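Local structure of putative dienelactone hydrolase (3F67) at residues I183-D186 / T187-T190; Q232-L235 / A236-Q240. The protein is a putative dienelactone hydrolase of the alpha/beta-hydrolase superfamily, probably cleaving ester or lactone bonds, its natural substrate not established. One frame throughout, in Å; residues are numbered along the deposited sequence. Where two conformers were deposited one is given.

Interaction 1. Residues I183-D186 / T187-T190; sequences IPQD and TVET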
loop_
_atom_site.group_PDB
_atom_site.type_symbol
_atom_site.label_atom_id
_atom_site.label_comp_id
_atom_site.label_asym_id
_atom_site.label_seq_id
_atom_site.Cartn_x
_atom_site.Cartn_y
_atom_site.Cartn_z
ATOM N N ILE A 183 10.928 -2.909 12.514
ATOM C CA ILE A 183 11.606 -1.995 11.568
ATOM C C ILE A 183 12.490 -1.044 12.365
ATOM O O ILE A 183 12.123 0.109 12.632
ATOM C CB ILE A 183 10.580 -1.245 10.649
ATOM C CG1 ILE A 183 9.695 -2.268 9.926
ATOM C CG2 ILE A 183 11.286 -0.268 9.654
ATOM C CD1 ILE A 183 8.532 -1.654 9.132
ATOM N N PRO A 184 13.681 -1.521 12.764
ATOM C CA PRO A 184 14.531 -0.685 13.589
ATOM C C PRO A 184 15.007 0.564 12.897
ATOM O O PRO A 184 15.109 0.634 11.646
ATOM C CB PRO A 184 15.744 -1.607 13.910
ATOM C CG PRO A 184 15.278 -2.948 13.637
ATOM C CD PRO A 184 14.292 -2.843 12.517
ATOM N N GLN A 185 15.321 1.573 13.692
ATOM C CA GLN A 185 15.747 2.826 13.120
ATOM C C GLN A 185 17.048 2.760 12.303
ATOM O O GLN A 185 17.255 3.586 11.413
ATOM C CB GLN A 185 15.781 3.943 14.185
ATOM C CG GLN A 185 14.400 4.209 14.757
ATOM C CD GLN A 185 13.384 4.475 13.651
ATOM O OE1 GLN A 185 13.498 5.452 12.927
ATOM N NE2 GLN A 185 12.407 3.581 13.506
ATOM N N ASP A 186 17.916 1.793 12.588
ATOM C CA ASP A 186 19.120 1.650 11.782
ATOM C C ASP A 186 18.712 1.362 10.320
ATOM O O ASP A 186 19.354 1.854 9.382
ATOM C CB ASP A 186 20.023 0.544 12.342
ATOM C CG ASP A 186 20.993 1.049 13.398
ATOM O OD1 ASP A 186 21.269 2.274 13.412
ATOM O OD2 ASP A 186 21.500 0.227 14.200
ATOM N N THR A 187 17.644 0.584 10.141
ATOM C CA THR A 187 17.162 0.224 8.784
ATOM C C THR A 187 16.559 1.421 8.070
ATOM O O THR A 187 16.703 1.542 6.851
ATOM C CB THR A 187 16.183 -0.998 8.719
ATOM O OG1 THR A 187 14.838 -0.640 9.141
ATOM C CG2 THR A 187 16.720 -2.190 9.546
ATOM N N VAL A 188 15.926 2.318 8.829
ATOM C CA VAL A 188 15.453 3.584 8.264
ATOM C C VAL A 188 16.677 4.403 7.787
ATOM O O VAL A 188 16.650 5.043 6.702
ATOM C CB VAL A 188 14.580 4.364 9.302
ATOM C CG1 VAL A 188 14.313 5.827 8.872
ATOM C CG2 VAL A 188 13.254 3.619 9.599
ATOM N N GLU A 189 17.766 4.378 8.561
ATOM C CA GLU A 189 18.992 5.049 8.125
ATOM C C GLU A 189 19.569 4.438 6.836
ATOM O O GLU A 189 20.015 5.165 5.936
ATOM C CB GLU A 189 20.046 5.057 9.251
ATOM C CG GLU A 189 21.395 5.643 8.853
ATOM C CD GLU A 189 21.364 7.119 8.400
ATOM O OE1 GLU A 189 20.398 7.859 8.683
ATOM O OE2 GLU A 189 22.369 7.537 7.789
ATOM N N THR A 190 19.590 3.113 6.762
ATOM C CA THR A 190 20.061 2.449 5.549
ATOM C C THR A 190 19.220 2.903 4.357
ATOM O O THR A 190 19.750 3.195 3.289
ATOM C CB THR A 190 19.994 0.900 5.695
ATOM O OG1 THR A 190 20.777 0.513 6.832
ATOM C CG2 THR A 190 20.520 0.205 4.467
#

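Interaction 2. Residues Q232-L235 / A236-Q240; sequences QRML and AWFAQ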
loop_
_atom_site.group_PDB
_atom_site.type_symbol
_atom_site.label_atom_id
_atom_site.label_comp_id
_atom_site.label_asym_id
_atom_site.label_seq_id
_atom_site.Cartn_x
_atom_site.Cartn_y
_atom_site.Cartn_z
ATOM N N GLN A 232 -3.249 12.816 7.527
ATOM C CA GLN A 232 -3.239 14.159 6.929
ATOM C C GLN A 232 -1.998 14.336 6.055
ATOM O O GLN A 232 -2.104 14.952 4.978
ATOM C CB GLN A 232 -3.300 15.240 8.015
ATOM C CG GLN A 232 -4.681 15.267 8.766
ATOM C CD GLN A 232 -5.890 15.336 7.785
ATOM O OE1 GLN A 232 -6.839 14.502 7.838
ATOM N NE2 GLN A 232 -5.824 16.292 6.839
ATOM N N ARG A 233 -0.877 13.750 6.462
ATOM C CA ARG A 233 0.372 13.845 5.621
ATOM C C ARG A 233 0.176 13.088 4.322
ATOM O O ARG A 233 0.642 13.522 3.282
ATOM C CB ARG A 233 1.612 13.291 6.349
ATOM C CG ARG A 233 2.142 14.235 7.473
ATOM C CD ARG A 233 3.385 13.650 8.133
ATOM N NE ARG A 233 3.811 14.589 9.186
ATOM C CZ ARG A 233 4.657 15.598 9.013
ATOM N NH1 ARG A 233 5.246 15.792 7.835
ATOM N NH2 ARG A 233 4.978 16.372 10.072
HETATM N N MSE A 234 -0.530 11.958 4.374
HETATM C CA MSE A 234 -0.819 11.203 3.141
HETATM C C MSE A 234 -1.675 12.030 2.168
HETATM O O MSE A 234 -1.365 12.158 0.974
HETATM C CB MSE A 234 -1.545 9.901 3.478
HETATM C CG MSE A 234 -1.949 9.072 2.243
HETATM SE SE MSE A 234 -3.223 7.687 2.789
HETATM C CE MSE A 234 -4.674 8.872 3.257
ATOM N N LEU A 235 -2.778 12.586 2.679
ATOM C CA LEU A 235 -3.605 13.443 1.844
ATOM C C LEU A 235 -2.829 14.659 1.308
ATOM O O LEU A 235 -3.035 15.035 0.142
ATOM C CB LEU A 235 -4.848 13.924 2.611
ATOM C CG LEU A 235 -5.773 12.728 2.983
ATOM C CD1 LEU A 235 -6.866 13.277 3.897
ATOM C CD2 LEU A 235 -6.430 12.068 1.736
ATOM N N ALA A 236 -1.954 15.251 2.118
ATOM C CA ALA A 236 -1.149 16.399 1.642
ATOM C C ALA A 236 -0.194 15.978 0.507
ATOM O O ALA A 236 0.030 16.721 -0.452
ATOM C CB ALA A 236 -0.318 16.991 2.842
ATOM N N TRP A 237 0.335 14.755 0.606
ATOM C CA TRP A 237 1.324 14.263 -0.350
ATOM C C TRP A 237 0.635 14.066 -1.689
ATOM O O TRP A 237 1.220 14.320 -2.744
ATOM C CB TRP A 237 1.881 12.926 0.164
ATOM C CG TRP A 237 3.106 12.432 -0.563
ATOM C CD1 TRP A 237 3.149 11.444 -1.509
ATOM C CD2 TRP A 237 4.438 12.846 -0.326
ATOM N NE1 TRP A 237 4.466 11.237 -1.906
ATOM C CE2 TRP A 237 5.276 12.071 -1.169
ATOM C CE3 TRP A 237 5.018 13.799 0.543
ATOM C CZ2 TRP A 237 6.676 12.214 -1.189
ATOM C CZ3 TRP A 237 6.424 13.954 0.551
ATOM C CH2 TRP A 237 7.246 13.164 -0.327
ATOM N N PHE A 238 -0.600 13.576 -1.644
ATOM C CA PHE A 238 -1.402 13.266 -2.842
ATOM C C PHE A 238 -2.097 14.486 -3.450
ATOM O O PHE A 238 -2.617 14.418 -4.582
ATOM C CB PHE A 238 -2.533 12.263 -2.520
ATOM C CG PHE A 238 -2.063 10.835 -2.279
ATOM C CD1 PHE A 238 -2.882 9.931 -1.564
ATOM C CD2 PHE A 238 -0.798 10.391 -2.719
ATOM C CE1 PHE A 238 -2.466 8.608 -1.333
ATOM C CE2 PHE A 238 -0.368 9.043 -2.506
ATOM C CZ PHE A 238 -1.195 8.157 -1.809
ATOM N N ALA A 239 -2.131 15.570 -2.703
ATOM C CA ALA A 239 -3.107 16.659 -3.001
ATOM C C ALA A 239 -3.041 17.239 -4.423
ATOM O O ALA A 239 -4.092 17.601 -5.002
ATOM C CB ALA A 239 -2.941 17.802 -1.983
ATOM N N GLN A 240 -1.839 17.382 -4.989
ATOM C CA GLN A 240 -1.736 18.046 -6.296
ATOM C C GLN A 240 -2.062 17.148 -7.479
ATOM O O GLN A 240 -2.171 17.652 -8.607
ATOM C CB GLN A 240 -0.302 18.598 -6.516
ATOM C CG GLN A 240 0.730 17.525 -6.928
ATOM C CD GLN A 240 2.133 18.078 -6.927
ATOM O OE1 GLN A 240 2.582 18.613 -7.922
ATOM N NE2 GLN A 240 2.797 18.003 -5.808
#

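Interaction 1. Residues I183-D186 / T187-T190
The carbonyl of Pro-184 meets the backbone N of Thr-187, its O 2.9 Å from that N, as the chain turns from an extended approach at Ile-183 and Pro-184 into the helix of residues 185-197. Pro-184 holds the N-cap position. Its oxygen also accepts a weak bond from Val-188 N, and regular i to i+4 bonding follows, from Glu-189 N to Gln-185 O and from Thr-190 N to Asp-186 O, the latter at 2.9 Å.

The same Pro-184 O is gripped from a second direction by the hydroxyl of Thr-187, at 2.8 Å from OG1. The two donors differ in approach: the hydroxyl lies in the carbonyl plane, whereas the amide stands 52° out of it. Thr-187 reaches the oxygen because its OG1 sits between its own backbone N and carbonyl carbon (chi1 77°), which turns CG2 to within 3.9 Å of CD on the ring of Pro-184. Ile-183 sends CG2 against the same hydroxyl, 3.6 Å from Thr-187 OG1, the two side chains crossing nearly at right angles.

This first turn belongs to the beta-alpha-beta crossover of strand 172-177, helix 185-197 and strand 202-207 in the alpha/beta-hydrolase fold. Ile-183 also touches His-212, and its backbone N makes a weak hydrogen bond to OD1 of Asp-180. His-212 and Asp-180, together with Cys-123, have the geometry of a catalytic triad, as expected of the family though not confirmed here.

On the flank turned to strand 202-207, Gln-185 and Val-188 run alongside one another in the same direction. A bend at chi2 (-53°) brings the amide of Gln-185 back alongside Val-188, with OE1 3.8 Å from Val-188 CG2 and NE2 only slightly farther from that methyl. Gln-185 rests on Val-206 and Val-188 on Ile-204.

Interaction 2. Residues Q232-L235 / A236-Q240
Met-234, a selenomethionine, and Phe-238 meet one turn apart on the buried side of helix 224-238. Met-234 CG reaches 3.6 Å from Phe-238 CE1, and the two side chains approach obliquely. An extended start, with CG anti to the backbone N (chi1 177°), carries CG of Met-234 to the ring of Phe-238 before a bend at chi3 turns its methyl. The selenium stays 5.4 Å from the ring centroid and 56° off the ring normal, an oblique Met-aromatic contact. Both residues also pack on Val-143 of strand 141-145.

On the solvent side, the exposed Gln-232, Ala-236 and Ala-239 make no such side-chain contact: the methyls of both alanines meet only backbone oxygens of the preceding turn. Arg-233 and Trp-237 form a separate, sheet-facing flank, both touching Leu-173; Arg-233 NE is in a salt bridge with Asp-229, Trp-237 NE1 in a hydrogen bond to Pro-171 O.

Helical bonds from Ala-236 N to Gln-232 O (2.9 Å) and from Phe-238 N to Met-234 O (3.1 Å) take up polar backbone groups. The contact between the Met-234 and Phe-238 side chains joins carbon and selenium to an aromatic ring, so it rests mainly on dispersion and shape.

In the fold
Interaction 1 comes first along the chain, in the opening turn of helix 185-197, and interaction 2 follows in the last turns of helix 224-238, close to the C-terminus. Their centres are 24 Å apart and their nearest atoms about 13 Å, so they do not touch. What they share is the central mixed sheet: the helices meet alternate residues of its edge strand 202-207, consistent with their lying on opposite faces in an alpha-beta-alpha sandwich, and helix 224-238 extends across strands 172-177 and 141-145. Ile-183 of interaction 1 touches the putative Cys-His-Asp triad, and Met-234 of interaction 2 comes near the putative nucleophile elbow without touching it.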